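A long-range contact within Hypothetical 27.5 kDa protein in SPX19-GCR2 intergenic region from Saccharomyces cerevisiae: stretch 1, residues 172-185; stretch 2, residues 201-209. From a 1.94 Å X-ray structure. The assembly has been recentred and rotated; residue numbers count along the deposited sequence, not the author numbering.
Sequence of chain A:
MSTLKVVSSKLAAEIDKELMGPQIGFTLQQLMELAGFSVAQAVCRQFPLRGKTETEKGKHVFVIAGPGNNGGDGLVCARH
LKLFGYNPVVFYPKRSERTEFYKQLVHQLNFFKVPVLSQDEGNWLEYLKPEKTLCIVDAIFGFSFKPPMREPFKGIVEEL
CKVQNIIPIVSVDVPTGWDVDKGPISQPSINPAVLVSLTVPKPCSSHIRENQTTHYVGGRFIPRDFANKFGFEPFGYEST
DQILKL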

# COMPACT_ATOMS: atom_id res chain seq x y z
N VAL A 172 0.60 1.33 -2.35
CA VAL A 172 -0.20 1.59 -1.16
C VAL A 172 -0.31 3.09 -0.90
O VAL A 172 0.69 3.78 -0.68
N ASP A 173 -1.55 3.57 -0.92
CA ASP A 173 -1.92 4.96 -0.69
C ASP A 173 -1.53 5.90 -1.83
O ASP A 173 -2.40 6.52 -2.45
N VAL A 174 -0.23 6.01 -2.09
CA VAL A 174 0.30 6.84 -3.16
C VAL A 174 1.53 6.15 -3.75
O VAL A 174 2.20 5.37 -3.08
N PRO A 175 1.83 6.41 -5.04
CA PRO A 175 3.00 5.79 -5.68
C PRO A 175 4.26 6.36 -5.04
O PRO A 175 4.44 7.58 -5.01
N THR A 176 5.12 5.50 -4.52
CA THR A 176 6.35 5.97 -3.88
C THR A 176 7.19 6.79 -4.85
O THR A 176 7.41 6.39 -6.00
N GLY A 177 7.65 7.95 -4.41
CA GLY A 177 8.47 8.79 -5.27
C GLY A 177 7.69 9.88 -5.99
O GLY A 177 8.29 10.80 -6.56
N TRP A 178 6.37 9.78 -5.99
CA TRP A 178 5.52 10.79 -6.63
C TRP A 178 5.32 11.95 -5.67
O TRP A 178 5.38 11.77 -4.45
N ASP A 179 5.09 13.14 -6.21
CA ASP A 179 4.83 14.28 -5.34
C ASP A 179 3.37 14.07 -4.94
O ASP A 179 2.48 14.08 -5.78
N VAL A 180 3.15 13.85 -3.64
CA VAL A 180 1.81 13.59 -3.12
C VAL A 180 0.73 14.54 -3.62
O VAL A 180 -0.41 14.14 -3.79
N ASP A 181 1.09 15.80 -3.85
CA ASP A 181 0.11 16.78 -4.32
C ASP A 181 0.29 17.20 -5.77
O ASP A 181 -0.68 17.54 -6.45
N LYS A 182 1.53 17.18 -6.25
CA LYS A 182 1.84 17.59 -7.62
C LYS A 182 1.84 16.44 -8.62
O LYS A 182 1.59 16.64 -9.80
N GLY A 183 2.13 15.23 -8.14
CA GLY A 183 2.17 14.08 -9.03
C GLY A 183 3.60 13.65 -9.34
O GLY A 183 4.54 14.14 -8.72
N PRO A 184 3.79 12.74 -10.30
CA PRO A 184 5.13 12.26 -10.67
C PRO A 184 6.02 13.37 -11.22
O PRO A 184 5.68 14.02 -12.21
N ILE A 185 7.15 13.59 -10.56
CA ILE A 185 8.08 14.63 -10.97
C ILE A 185 9.45 14.03 -11.29
O ILE A 185 9.96 14.19 -12.40
N PRO A 201 -8.27 9.50 -1.57
CA PRO A 201 -7.17 9.70 -2.52
C PRO A 201 -6.53 11.08 -2.37
O PRO A 201 -7.20 12.05 -2.01
N LYS A 202 -5.23 11.14 -2.63
CA LYS A 202 -4.48 12.39 -2.57
C LYS A 202 -4.43 12.97 -3.98
O LYS A 202 -4.69 12.27 -4.96
N PRO A 203 -4.09 14.27 -4.11
CA PRO A 203 -4.01 14.95 -5.40
C PRO A 203 -3.22 14.23 -6.49
O PRO A 203 -3.60 14.27 -7.65
N CYS A 204 -2.13 13.57 -6.11
CA CYS A 204 -1.32 12.86 -7.10
C CYS A 204 -2.09 11.75 -7.81
O CYS A 204 -1.73 11.36 -8.92
N SER A 205 -3.16 11.25 -7.18
CA SER A 205 -3.95 10.18 -7.77
C SER A 205 -4.61 10.57 -9.10
O SER A 205 -4.94 9.72 -9.92
N SER A 206 -4.81 11.87 -9.30
CA SER A 206 -5.44 12.34 -10.54
C SER A 206 -4.46 12.28 -11.71
O SER A 206 -4.80 12.67 -12.83
N HIS A 207 -3.25 11.79 -11.46
CA HIS A 207 -2.24 11.69 -12.50
C HIS A 207 -2.12 10.29 -13.10
O HIS A 207 -1.34 10.07 -14.02
N ILE A 208 -2.88 9.34 -12.57
CA ILE A 208 -2.83 7.98 -13.09
C ILE A 208 -3.62 7.90 -14.40
O ILE A 208 -4.47 8.74 -14.68
N ARG A 209 -3.31 6.87 -15.19
CA ARG A 209 -3.99 6.63 -16.45
C ARG A 209 -4.88 5.40 -16.28
O ARG A 209 -4.38 4.30 -16.06

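What fills the middle of the contact? C204, in the 3-10 segment of the second stretch, has the largest area covered by the other stretch. Its CA-to-CB bond points toward the first stretch, and its p rotamer brings the sulfur against two apolar side chains: SG of C204 lies 3.6 Å from CG1 of V174, itself in the m rotamer, and 4.1 Å from CD of P175. CB of C204 lies 3.2 Å from the backbone O of D179, 3.9 Å from CA of G183 and 4.1 Å from CE3 of W178. The backbone is pinned as well, since N of C204 donates a hydrogen bond to O of V180 at 2.9 Å.

How does K202 reach its acidic partner? The side chain starts toward the first stretch with chi1 at -95°, between wells, then bends through p values at chi2 and chi3 before extending through a t chi4. This path ends in a salt bridge, with NZ of K202 2.7 Å from OD1 of D173. The D173 side chain leaves its backbone sideways, but its t rotamer brings the carboxylate nearer. The aliphatic part of the lysine is used too: CG of K202 sits 3.5 Å from CG1 of V180, and CB of K202 lies 4.0 Å from CG1 of V174. Water 1 ties the two backbones together nearby, donating to O of D173 and accepting from N of K202, both at 2.8 Å.

What does H207 add at the exposed side? Its m rotamer, with chi2 at -96°, lays a ring face against G183, whose CA is 3.8 Å from the ring centroid in a CH-pi contact. The absence of a side chain matters here, because a CB on G183 would fall 2.6 Å from CD2 of H207, although the backbone angles alone already call for glycine. CB of H207 packs 3.7 Å from CD of P184. Water 2 bridges the stretches, donating to O of D181 at 2.7 Å and lying 2.8 Å from NE2 of H207 in a second hydrogen bond.

Where does the large ring of W178 go? The CA-to-CB bond of W178 points toward the second stretch, and the m rotamer sets the indole alongside the 3-10 segment. O of C204 meets the ring edge, 3.5 Å from CZ3 of W178, while CH2 of W178 makes an apolar contact with CG2 of I208 at 4.0 Å. CZ3 of W178 is also 4.0 Å from CB of H207.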

# COMPACT_ATOMS: atom_id res chain seq x y z
CB VAL A 172 0.41 0.91 0.08
CG1 VAL A 172 -0.51 1.12 1.28
CG2 VAL A 172 0.60 -0.57 -0.18
CB ASP A 173 -1.33 5.45 0.63
CG ASP A 173 -1.99 6.73 1.10
OD1 ASP A 173 -3.22 6.84 0.91
OD2 ASP A 173 -1.30 7.60 1.67
CB VAL A 174 0.73 8.26 -2.66
CG1 VAL A 174 -0.49 9.07 -2.26
CG2 VAL A 174 1.70 8.14 -1.49
CB PRO A 175 2.85 6.20 -7.14
CG PRO A 175 1.37 6.40 -7.31
CD PRO A 175 1.00 7.12 -6.03
CB THR A 176 7.16 4.77 -3.34
OG1 THR A 176 6.40 4.11 -2.32
CG2 THR A 176 8.49 5.24 -2.76
CB TRP A 178 4.14 10.21 -6.98
CG TRP A 178 4.08 9.35 -8.21
CD1 TRP A 178 5.10 8.62 -8.76
CD2 TRP A 178 2.92 9.09 -9.01
NE1 TRP A 178 4.64 7.91 -9.85
CE2 TRP A 178 3.31 8.18 -10.03
CE3 TRP A 178 1.58 9.53 -8.97
CZ2 TRP A 178 2.41 7.70 -11.00
CZ3 TRP A 178 0.69 9.05 -9.94
CH2 TRP A 178 1.11 8.14 -10.94
CB ASP A 179 4.99 15.59 -6.10
CG ASP A 179 4.83 16.80 -5.20
OD1 ASP A 179 3.73 16.99 -4.65
OD2 ASP A 179 5.81 17.56 -5.04
CB VAL A 180 1.80 13.59 -1.57
CG1 VAL A 180 0.41 13.23 -1.05
CG2 VAL A 180 2.84 12.61 -1.03
CB ASP A 181 0.15 18.04 -3.45
CG ASP A 181 -0.28 17.77 -2.02
OD1 ASP A 181 -1.31 17.10 -1.82
OD2 ASP A 181 0.42 18.24 -1.10
CB LYS A 182 3.20 18.28 -7.67
CG LYS A 182 3.36 19.47 -6.74
CD LYS A 182 2.44 20.61 -7.13
CE LYS A 182 2.72 21.84 -6.30
NZ LYS A 182 4.13 22.32 -6.47
CB PRO A 184 4.83 11.18 -11.71
CG PRO A 184 3.60 11.70 -12.38
CD PRO A 184 2.77 12.21 -11.23
CB ILE A 185 8.27 15.69 -9.86
CG1 ILE A 185 6.91 16.32 -9.50
CG2 ILE A 185 9.26 16.76 -10.31
CD1 ILE A 185 6.21 17.01 -10.65
CB PRO A 201 -7.84 9.52 -3.88
CG PRO A 201 -8.97 8.57 -3.57
CD PRO A 201 -9.51 9.16 -2.29
CB LYS A 202 -3.07 12.13 -2.04
CG LYS A 202 -2.91 12.36 -0.54
CD LYS A 202 -3.90 11.54 0.29
CE LYS A 202 -3.51 10.06 0.30
NZ LYS A 202 -4.36 9.27 1.25
CB PRO A 203 -3.38 16.30 -5.03
CG PRO A 203 -3.92 16.53 -3.65
CD PRO A 203 -3.71 15.18 -3.02
CB CYS A 204 -0.06 12.29 -6.44
SG CYS A 204 -0.33 10.95 -5.27
CB SER A 205 -5.04 9.70 -6.79
OG SER A 205 -6.02 10.71 -6.57
CB SER A 206 -5.92 13.78 -10.36
OG SER A 206 -4.82 14.66 -10.24
CB HIS A 207 -0.88 12.11 -11.94
CG HIS A 207 -0.78 13.57 -11.65
ND1 HIS A 207 -0.24 14.48 -12.53
CD2 HIS A 207 -1.18 14.29 -10.57
CE1 HIS A 207 -0.32 15.69 -12.02
NE2 HIS A 207 -0.88 15.61 -10.83
CB ILE A 208 -3.43 6.95 -12.10
CG1 ILE A 208 -4.93 7.19 -11.95
CG2 ILE A 208 -2.72 7.04 -10.75
CD1 ILE A 208 -5.64 6.15 -11.09
CB ARG A 209 -2.98 6.36 -17.56
CG ARG A 209 -2.08 7.53 -17.89
CD ARG A 209 -1.08 7.15 -18.98
NE ARG A 209 -0.24 8.29 -19.34
CZ ARG A 209 0.70 8.26 -20.28
NH1 ARG A 209 0.93 7.14 -20.97
NH2 ARG A 209 1.41 9.34 -20.54
O HOH W 1 -4.09 8.65 -3.28
O HOH W 2 -1.90 17.36 -8.88